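Local atomic coordinates of extracellular solute-binding protein (Conexibacter woesei, PDB entry 4P98), a protein that probably binds a small solute, perhaps a nucleoside as in PnrA-like relatives, outside the cell membrane and delivers it to an ABC transporter for uptake. Residues Ile68-Phe71 with Ala72-Phe76; Val86-Pro89 with Ile90-Ala94; Leu58-Pro61 with Thr62-Glu65; Thr95-Pro98 with Asp99-Phe102. All blocks are in the same frame, centred on the assembly; numbering follows the deposited sequence.

Contact 1. Residues Ile68-Phe71 with Ala72-Phe76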
loop_
_atom_site.group_PDB
_atom_site.type_symbol
_atom_site.label_atom_id
_atom_site.label_comp_id
_atom_site.label_asym_id
_atom_site.label_seq_id
_atom_site.Cartn_x
_atom_site.Cartn_y
_atom_site.Cartn_z
ATOM N N ILE A 68 8.230 -21.377 4.672
ATOM C CA ILE A 68 7.057 -21.725 3.872
ATOM C C ILE A 68 6.874 -23.253 3.855
ATOM O O ILE A 68 5.780 -23.764 4.098
ATOM C CB ILE A 68 7.185 -21.150 2.433
ATOM C CG1 ILE A 68 7.114 -19.627 2.473
ATOM C CG2 ILE A 68 6.098 -21.707 1.524
ATOM C CD1 ILE A 68 7.674 -18.957 1.238
ATOM N N ARG A 69 7.953 -23.986 3.597
ATOM C CA ARG A 69 7.896 -25.446 3.556
ATOM C C ARG A 69 7.386 -26.018 4.880
ATOM O O ARG A 69 6.562 -26.932 4.891
ATOM C CB ARG A 69 9.271 -26.040 3.222
ATOM C CG ARG A 69 9.267 -27.562 3.129
ATOM C CD ARG A 69 10.583 -28.139 2.623
ATOM N NE ARG A 69 10.848 -27.715 1.254
ATOM C CZ ARG A 69 11.728 -26.791 0.890
ATOM N NH1 ARG A 69 12.504 -26.180 1.788
ATOM N NH2 ARG A 69 11.847 -26.486 -0.397
ATOM N N GLN A 70 7.880 -25.466 5.982
ATOM C CA GLN A 70 7.521 -25.935 7.317
ATOM C C GLN A 70 6.034 -25.749 7.607
ATOM O O GLN A 70 5.401 -26.631 8.177
ATOM C CB GLN A 70 8.374 -25.208 8.372
ATOM C CG GLN A 70 8.007 -25.523 9.805
ATOM C CD GLN A 70 8.949 -24.878 10.806
ATOM O OE1 GLN A 70 9.602 -23.861 10.520
ATOM N NE2 GLN A 70 9.024 -25.464 11.989
ATOM N N PHE A 71 5.459 -24.616 7.209
ATOM C CA PHE A 71 4.022 -24.420 7.383
ATOM C C PHE A 71 3.214 -25.411 6.550
ATOM O O PHE A 71 2.227 -25.971 7.027
ATOM C CB PHE A 71 3.601 -22.984 7.042
ATOM C CG PHE A 71 3.888 -21.991 8.133
ATOM C CD1 PHE A 71 3.326 -22.146 9.397
ATOM C CD2 PHE A 71 4.691 -20.889 7.898
ATOM C CE1 PHE A 71 3.563 -21.217 10.402
ATOM C CE2 PHE A 71 4.941 -19.965 8.899
ATOM C CZ PHE A 71 4.383 -20.130 10.156
ATOM N N ALA A 72 3.624 -25.622 5.302
ATOM C CA ALA A 72 2.939 -26.586 4.443
ATOM C C ALA A 72 3.060 -28.007 4.989
ATOM O O ALA A 72 2.092 -28.760 4.965
ATOM C CB ALA A 72 3.487 -26.524 3.030
ATOM N N ALA A 73 4.246 -28.367 5.466
ATOM C CA ALA A 73 4.492 -29.715 5.995
ATOM C C ALA A 73 3.681 -29.975 7.262
ATOM O O ALA A 73 3.265 -31.102 7.513
ATOM C CB ALA A 73 5.980 -29.918 6.266
ATOM N N ARG A 74 3.452 -28.928 8.049
ATOM C CA ARG A 74 2.656 -29.026 9.274
ATOM C C ARG A 74 1.145 -29.024 9.035
ATOM O O ARG A 74 0.369 -29.040 9.985
ATOM C CB ARG A 74 3.009 -27.881 10.221
ATOM C CG ARG A 74 4.405 -27.979 10.830
ATOM C CD ARG A 74 4.744 -26.703 11.581
ATOM N NE ARG A 74 3.688 -26.397 12.544
ATOM C CZ ARG A 74 3.473 -25.212 13.105
ATOM N NH1 ARG A 74 4.248 -24.167 12.821
ATOM N NH2 ARG A 74 2.464 -25.081 13.960
ATOM N N GLY A 75 0.723 -28.983 7.776
ATOM C CA GLY A 75 -0.701 -29.062 7.446
ATOM C C GLY A 75 -1.474 -27.753 7.539
ATOM O O GLY A 75 -2.680 -27.767 7.767
ATOM N N PHE A 76 -0.803 -26.616 7.365
ATOM C CA PHE A 76 -1.525 -25.364 7.195
ATOM C C PHE A 76 -2.316 -25.436 5.883
ATOM O O PHE A 76 -1.902 -26.084 4.924
ATOM C CB PHE A 76 -0.588 -24.152 7.248
ATOM C CG PHE A 76 -0.326 -23.662 8.645
ATOM C CD1 PHE A 76 0.361 -24.453 9.559
ATOM C CD2 PHE A 76 -0.789 -22.426 9.063
ATOM C CE1 PHE A 76 0.590 -24.009 10.854
ATOM C CE2 PHE A 76 -0.559 -21.978 10.355
ATOM C CZ PHE A 76 0.130 -22.774 11.252
#
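Phe71 meets Phe76 round the end of helix 61-73, and its side chain can be followed outward. From CB, fixed at the helix surface, CG stands anti to the carbonyl carbon (chi1 -79°), a rotation that brings CD1 over the centre of the Phe76 ring. There CD1 lies 3.6 Å from Phe76 CE1, in an edge-to-face pair with planes at 67°. CE1 of Phe71, farther out, approaches Phe76 CZ and also NH1 of Arg74, whose guanidinium in turn has Phe76 CE1 over one face. Arg74 CD lies 3.9 Å from Gln70 CG: the methylenes pack together while amide and guanidinium stay at the exposed surface. Were Phe76 an alanine, the edge of Phe71 would probably lose its aromatic face, and the Arg74 guanidinium the ring edge that rests on its own. Both rings also touch strands 22-25 and 53-55. Gly75, with positive phi (83°), suits the turn because a side chain there would jam against the preceding carbonyl O. With Phe76 N donating to Phe71 O at 3.1 Å and Gly75 N to Ala72 O at 3.1 Å, it forms a Schellman motif, ending the helix as the chain heads for strand 78-82.

Contact 2. Residues Val86-Pro89 with Ile90-Ala94; sequences VSEP and ILRVA
Val86 and Ile90 lie one turn apart on helix 84-94, and four backbone hydrogen bonds tie this turn to the next. Ile90 N reaches Val86 O at 3.2 Å, Leu91 N reaches Ser87 O at 3.0 Å, and Arg92 N and Val93 N continue the ladder to Glu88 O and Pro89 O. Pro89 itself has no N-H to give, so the helix is kinked there, although its carbonyl still accepts from Val93 N.

Apolar contacts between the side chains are light: Val86 CG1 comes within 4.3 Å of Ile90 CG1. Ile90 also touches Ile68 and Phe102; Leu91, from another side of the helix, touches Val118 and Leu110.

The polar side chains meet through water. Glu88 is bent at its second torsion (chi2 49°), which carries the carboxylate forward over the next turn, where OE2 lies 3.8 Å from Arg92 CG. The charged ends do not touch, Glu88 OE2 and Arg92 NH1 being 4.9 Å apart; a water donates to Glu88 OE2 at 2.8 Å and accepts from Arg92 NH1, meeting the guanidinium at its edge. The other oxygen, OE1, forms a salt bridge with Arg113. An acid and a base four residues apart suit the outer side of a helix whose inner side is apolar, as befits the helical crossover of the beta-alpha-beta unit joining strands 78-82 and 101-105.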
loop_
_atom_site.group_PDB
_atom_site.type_symbol
_atom_site.label_atom_id
_atom_site.label_comp_id
_atom_site.label_asym_id
_atom_site.label_seq_id
_atom_site.Cartn_x
_atom_site.Cartn_y
_atom_site.Cartn_z
ATOM N N VAL A 86 9.035 -12.502 -1.742
ATOM C CA VAL A 86 8.644 -13.813 -1.226
ATOM C C VAL A 86 7.955 -14.654 -2.310
ATOM O O VAL A 86 7.686 -15.837 -2.106
ATOM C CB VAL A 86 7.713 -13.641 0.002
ATOM C CG1 VAL A 86 7.526 -14.949 0.755
ATOM C CG2 VAL A 86 8.283 -12.587 0.943
ATOM N N SER A 87 7.705 -14.073 -3.481
ATOM C CA SER A 87 6.882 -14.759 -4.500
ATOM C C SER A 87 7.554 -16.008 -5.051
ATOM O O SER A 87 6.923 -17.050 -5.188
ATOM C CB SER A 87 6.481 -13.817 -5.636
ATOM O OG SER A 87 7.595 -13.311 -6.329
ATOM N N GLU A 88 8.838 -15.915 -5.360
ATOM C CA GLU A 88 9.516 -17.059 -5.943
ATOM C C GLU A 88 9.564 -18.264 -4.982
ATOM O O GLU A 88 9.244 -19.380 -5.383
ATOM C CB GLU A 88 10.902 -16.655 -6.481
ATOM C CG GLU A 88 11.476 -17.621 -7.492
ATOM C CD GLU A 88 10.489 -17.993 -8.584
ATOM O OE1 GLU A 88 9.945 -17.070 -9.241
ATOM O OE2 GLU A 88 10.250 -19.212 -8.763
ATOM N N PRO A 89 9.918 -18.050 -3.705
ATOM C CA PRO A 89 9.845 -19.158 -2.736
ATOM C C PRO A 89 8.453 -19.777 -2.639
ATOM O O PRO A 89 8.325 -21.005 -2.592
ATOM C CB PRO A 89 10.218 -18.503 -1.411
ATOM C CG PRO A 89 10.968 -17.282 -1.763
ATOM C CD PRO A 89 10.653 -16.889 -3.166
ATOM N N ILE A 90 7.413 -18.941 -2.616
ATOM C CA ILE A 90 6.054 -19.466 -2.628
ATOM C C ILE A 90 5.838 -20.374 -3.834
ATOM O O ILE A 90 5.356 -21.490 -3.684
ATOM C CB ILE A 90 4.981 -18.362 -2.642
ATOM C CG1 ILE A 90 4.925 -17.639 -1.300
ATOM C CG2 ILE A 90 3.612 -18.953 -2.999
ATOM C CD1 ILE A 90 4.239 -18.429 -0.201
ATOM N N LEU A 91 6.210 -19.914 -5.024
ATOM C CA LEU A 91 5.942 -20.701 -6.229
ATOM C C LEU A 91 6.698 -22.032 -6.241
ATOM O O LEU A 91 6.176 -23.026 -6.715
ATOM C CB LEU A 91 6.269 -19.910 -7.493
ATOM C CG LEU A 91 5.481 -18.612 -7.678
ATOM C CD1 LEU A 91 6.042 -17.854 -8.857
ATOM C CD2 LEU A 91 4.015 -18.911 -7.903
ATOM N N ARG A 92 7.918 -22.043 -5.709
ATOM C CA ARG A 92 8.728 -23.262 -5.673
ATOM C C ARG A 92 8.159 -24.311 -4.718
ATOM O O ARG A 92 8.034 -25.489 -5.075
ATOM C CB ARG A 92 10.173 -22.932 -5.280
ATOM C CG ARG A 92 10.903 -22.008 -6.248
ATOM C CD ARG A 92 12.359 -21.898 -5.840
ATOM N NE ARG A 92 12.986 -23.189 -6.058
ATOM C CZ ARG A 92 13.493 -23.591 -7.216
ATOM N NH1 ARG A 92 13.506 -22.779 -8.269
ATOM N NH2 ARG A 92 14.008 -24.807 -7.316
ATOM N N VAL A 93 7.797 -23.877 -3.513
ATOM C CA VAL A 93 7.288 -24.791 -2.499
ATOM C C VAL A 93 5.899 -25.295 -2.885
ATOM O O VAL A 93 5.579 -26.452 -2.641
ATOM C CB VAL A 93 7.311 -24.159 -1.092
ATOM C CG1 VAL A 93 6.740 -25.105 -0.046
ATOM C CG2 VAL A 93 8.744 -23.803 -0.720
ATOM N N ALA A 94 5.093 -24.444 -3.519
ATOM C CA ALA A 94 3.775 -24.859 -3.998
ATOM C C ALA A 94 3.817 -26.164 -4.805
ATOM O O ALA A 94 2.933 -27.004 -4.651
ATOM C CB ALA A 94 3.117 -23.748 -4.820
HETATM O O HOH W 1 12.876 -20.047 -8.736
#

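Contact 3. Residues Leu58-Pro61 with Thr62-Glu65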
loop_
_atom_site.group_PDB
_atom_site.type_symbol
_atom_site.label_atom_id
_atom_site.label_comp_id
_atom_site.label_asym_id
_atom_site.label_seq_id
_atom_site.Cartn_x
_atom_site.Cartn_y
_atom_site.Cartn_z
ATOM N N LEU A 58 11.177 -11.732 6.042
ATOM C CA LEU A 58 11.607 -12.878 5.255
ATOM C C LEU A 58 11.766 -12.578 3.764
ATOM O O LEU A 58 11.579 -13.455 2.923
ATOM C CB LEU A 58 10.660 -14.058 5.500
ATOM C CG LEU A 58 10.859 -14.662 6.895
ATOM C CD1 LEU A 58 9.684 -15.548 7.275
ATOM C CD2 LEU A 58 12.173 -15.434 6.964
ATOM N N ALA A 59 12.146 -11.342 3.454
ATOM C CA ALA A 59 12.476 -10.928 2.088
ATOM C C ALA A 59 13.561 -11.802 1.441
ATOM O O ALA A 59 13.575 -11.979 0.219
ATOM C CB ALA A 59 12.910 -9.466 2.079
ATOM N N ASP A 60 14.478 -12.327 2.254
ATOM C CA ASP A 60 15.550 -13.167 1.747
ATOM C C ASP A 60 14.985 -14.557 1.416
ATOM O O ASP A 60 14.557 -15.269 2.320
ATOM C CB ASP A 60 16.661 -13.273 2.801
ATOM C CG ASP A 60 17.862 -14.053 2.314
ATOM O OD1 ASP A 60 17.748 -14.803 1.317
ATOM O OD2 ASP A 60 18.928 -13.924 2.948
ATOM N N PRO A 61 14.993 -14.952 0.126
ATOM C CA PRO A 61 14.350 -16.214 -0.270
ATOM C C PRO A 61 14.973 -17.479 0.327
ATOM O O PRO A 61 14.291 -18.491 0.449
ATOM C CB PRO A 61 14.477 -16.215 -1.792
ATOM C CG PRO A 61 15.619 -15.297 -2.086
ATOM C CD PRO A 61 15.559 -14.237 -1.034
ATOM N N THR A 62 16.245 -17.411 0.706
ATOM C CA THR A 62 16.922 -18.544 1.352
ATOM C C THR A 62 16.372 -18.780 2.754
ATOM O O THR A 62 16.403 -19.904 3.253
ATOM C CB THR A 62 18.454 -18.338 1.444
ATOM O OG1 THR A 62 18.745 -17.256 2.332
ATOM C CG2 THR A 62 19.043 -18.055 0.085
ATOM N N GLN A 63 15.873 -17.718 3.379
ATOM C CA GLN A 63 15.223 -17.820 4.678
ATOM C C GLN A 63 13.740 -18.158 4.514
ATOM O O GLN A 63 13.206 -18.997 5.242
ATOM C CB GLN A 63 15.385 -16.508 5.439
ATOM C CG GLN A 63 16.829 -16.029 5.518
ATOM C CD GLN A 63 17.695 -16.932 6.375
ATOM O OE1 GLN A 63 17.249 -17.444 7.405
ATOM N NE2 GLN A 63 18.946 -17.129 5.955
ATOM N N ALA A 64 13.080 -17.514 3.555
ATOM C CA ALA A 64 11.635 -17.727 3.343
ATOM C C ALA A 64 11.254 -19.149 2.919
ATOM O O ALA A 64 10.244 -19.674 3.371
ATOM C CB ALA A 64 11.088 -16.721 2.342
ATOM N N GLU A 65 12.042 -19.777 2.050
ATOM C CA GLU A 65 11.640 -21.071 1.509
ATOM C C GLU A 65 11.470 -22.163 2.590
ATOM O O GLU A 65 10.452 -22.835 2.618
ATOM C CB GLU A 65 12.573 -21.509 0.380
ATOM C CG GLU A 65 12.302 -22.906 -0.144
ATOM C CD GLU A 65 13.130 -23.256 -1.366
ATOM O OE1 GLU A 65 13.501 -22.331 -2.107
ATOM O OE2 GLU A 65 13.403 -24.458 -1.587
HETATM O O HOH W 2 13.904 -19.826 -2.548
#
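Asp60 and Thr62 set their polar ends against each other at the start of helix 61-73, the two side chains crossing at a slant. The Asp60 side chain extends away from its backbone N (chi1 -176°), which brings the carboxylate forward to the first turn, where OD1 takes two hydrogen bonds: from Thr62 OG1 at 2.8 Å and from Thr62 N at 3.1 Å. Both donors come from the same face of the carboxylate, well above its plane. Thr62 holds its hydroxyl between backbone N and carbonyl carbon (chi1 67°), the rotation that brings OG1 to the acid while CG2 stays beside the backbone N.

Asp60 is thus the N-cap of the helix. A short acid suits this place because it accepts from an N-H that has no preceding turn to pair with, and its negative charge would probably be favoured at the positive end of the helix dipole. Pro61 fits the first helical position equally well: having no N-H, it leaves no donor without an acceptor in the first turn.

The Asp60 carbonyl O serves Gln63 N from above the carbonyl plane and Ala64 N in that plane, each at 3.0 Å.

On the apolar side Leu58 lies crosswise to Gln63, its CD2 3.7 Å from Gln63 CB, and Leu58 CB comes to 4.2 Å from Ala64 CB. Ala64 is small enough for its methyl also to approach the Leu58 carbonyl, with Ala64 CB 3.4 Å from Leu58 O. Farther along, a water donates to Glu65 OE1, and OE2 of Glu65 forms a salt bridge with Arg69.

Contact 4. Residues Thr95-Pro98 with Asp99-Phe102; sequences TEFP and DVHF
Phe97 and Val100 face each other across a tight turn, and their rotamers decide what meets. The bond from CA to CB of Phe97 points toward residues 99-102, but CG stands opposite the carbonyl carbon (chi1 -64°), and the end of the ring leads away from them. CB is left to touch CG2 of Val100, the Phe97 CB to Val100 CG2 distance being 3.7 Å. Val100 places CG1 anti to its backbone N (chi1 -179°) and CG2 beside that N, the arrangement that turns CG2 toward Phe97; a beta-branched residue suits a position leading into a strand.

Phe102 comes in from the strand. Its ring presents an edge to the turn: Phe102 CE1 is 3.8 Å from Phe97 O, which lies in the ring plane, and Phe102 CZ is 4.2 Å from Phe97 CB. This placement is probably favourable for the carbonyl oxygen, which faces the slightly positive rim of the ring.

The same oxygen, Phe97 O, accepts from Val100 N at 3.0 Å, the donor standing above the carbonyl plane. This bond closes a type I beta turn from Phe97 to Val100. Pro98, whose ring fixes phi near -59°, suits the second position, and Asp99 fits the third, an exposed corner where a charged side chain can meet solvent.

The turn takes the chain from helix 84-94 into strand 101-105. The Phe97 ring reaches across to Arg69, Ala72 and Ala73 on helix 61-73, whereas Phe102 packs between the sheet and the two helices, touching Ile68 of 61-73 and Ala94 of 84-94, with Val79 of strand 78-82 alongside.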
loop_
_atom_site.group_PDB
_atom_site.type_symbol
_atom_site.label_atom_id
_atom_site.label_comp_id
_atom_site.label_asym_id
_atom_site.label_seq_id
_atom_site.Cartn_x
_atom_site.Cartn_y
_atom_site.Cartn_z
ATOM N N THR A 95 4.851 -26.338 -5.630
ATOM C CA THR A 95 4.993 -27.548 -6.443
ATOM C C THR A 95 5.183 -28.803 -5.589
ATOM O O THR A 95 4.888 -29.893 -6.052
ATOM C CB THR A 95 6.170 -27.455 -7.437
ATOM O OG1 THR A 95 7.414 -27.475 -6.715
ATOM C CG2 THR A 95 6.076 -26.179 -8.289
ATOM N N GLU A 96 5.672 -28.646 -4.355
ATOM C CA GLU A 96 5.898 -29.768 -3.435
ATOM C C GLU A 96 4.641 -30.228 -2.691
ATOM O O GLU A 96 4.599 -31.350 -2.180
ATOM C CB GLU A 96 6.960 -29.400 -2.385
ATOM C CG GLU A 96 8.304 -28.949 -2.932
ATOM C CD GLU A 96 9.230 -28.394 -1.848
ATOM O OE1 GLU A 96 9.002 -28.648 -0.645
ATOM O OE2 GLU A 96 10.193 -27.680 -2.189
ATOM N N PHE A 97 3.637 -29.360 -2.606
ATOM C CA PHE A 97 2.456 -29.610 -1.783
ATOM C C PHE A 97 1.200 -29.279 -2.592
ATOM O O PHE A 97 0.568 -28.247 -2.362
ATOM C CB PHE A 97 2.491 -28.751 -0.521
ATOM C CG PHE A 97 3.628 -29.066 0.411
ATOM C CD1 PHE A 97 3.491 -30.035 1.399
ATOM C CD2 PHE A 97 4.828 -28.369 0.325
ATOM C CE1 PHE A 97 4.545 -30.321 2.262
ATOM C CE2 PHE A 97 5.882 -28.650 1.182
ATOM C CZ PHE A 97 5.737 -29.622 2.164
ATOM N N PRO A 98 0.833 -30.162 -3.532
ATOM C CA PRO A 98 -0.288 -29.908 -4.449
ATOM C C PRO A 98 -1.632 -29.665 -3.765
ATOM O O PRO A 98 -2.479 -28.993 -4.335
ATOM C CB PRO A 98 -0.365 -31.180 -5.305
ATOM C CG PRO A 98 0.883 -31.948 -5.040
ATOM C CD PRO A 98 1.449 -31.485 -3.739
ATOM N N ASP A 99 -1.832 -30.220 -2.573
ATOM C CA ASP A 99 -3.093 -30.058 -1.843
ATOM C C ASP A 99 -3.084 -28.902 -0.835
ATOM O O ASP A 99 -4.086 -28.665 -0.173
ATOM C CB ASP A 99 -3.473 -31.368 -1.132
ATOM C CG ASP A 99 -3.832 -32.476 -2.104
ATOM O OD1 ASP A 99 -4.288 -32.178 -3.227
ATOM O OD2 ASP A 99 -3.663 -33.655 -1.742
ATOM N N VAL A 100 -1.960 -28.200 -0.709
ATOM C CA VAL A 100 -1.884 -26.997 0.122
ATOM C C VAL A 100 -2.090 -25.795 -0.797
ATOM O O VAL A 100 -1.742 -25.835 -1.979
ATOM C CB VAL A 100 -0.543 -26.929 0.875
ATOM C CG1 VAL A 100 -0.455 -25.691 1.755
ATOM C CG2 VAL A 100 -0.377 -28.184 1.736
ATOM N N HIS A 101 -2.670 -24.734 -0.252
ATOM C CA HIS A 101 -3.033 -23.556 -1.027
ATOM C C HIS A 101 -2.082 -22.406 -0.705
ATOM O O HIS A 101 -1.732 -22.193 0.456
ATOM C CB HIS A 101 -4.492 -23.194 -0.730
ATOM C CG HIS A 101 -5.420 -24.366 -0.838
ATOM N ND1 HIS A 101 -5.889 -25.051 0.263
ATOM C CD2 HIS A 101 -5.903 -25.018 -1.918
ATOM C CE1 HIS A 101 -6.658 -26.051 -0.139
ATOM N NE2 HIS A 101 -6.679 -26.054 -1.457
ATOM N N PHE A 102 -1.649 -21.687 -1.739
ATOM C CA PHE A 102 -0.646 -20.635 -1.599
ATOM C C PHE A 102 -1.069 -19.341 -2.277
ATOM O O PHE A 102 -1.821 -19.365 -3.256
ATOM C CB PHE A 102 0.677 -21.089 -2.214
ATOM C CG PHE A 102 1.261 -22.322 -1.569
ATOM C CD1 PHE A 102 0.847 -23.590 -1.947
ATOM C CD2 PHE A 102 2.243 -22.205 -0.595
ATOM C CE1 PHE A 102 1.381 -24.723 -1.347
ATOM C CE2 PHE A 102 2.792 -23.335 0.001
ATOM C CZ PHE A 102 2.362 -24.586 -0.372
#

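Overall arrangement
Along the chain the order is contact 3, contact 1, contact 2, contact 4. Contacts 3 and 1 start and finish helix 61-73, their centres about 15 Å apart; contact 2 occupies helix 84-94, and contact 4 leads from that helix into strand 101-105. The two helices pack through Ile68 against Pro89 and Val93, while contact 4, centred about 9 Å from contact 1, meets it through the Arg69-Glu96 salt bridge. Contacts 3 and 4, about 18 Å apart, do not touch. Helices 61-73 and 84-94, with their cap and turns, pack on the six-stranded parallel sheet. The chain's two parallel sheets are consistent with a two-lobed solute-binding fold, in which these contacts build part of one lobe's helical layer.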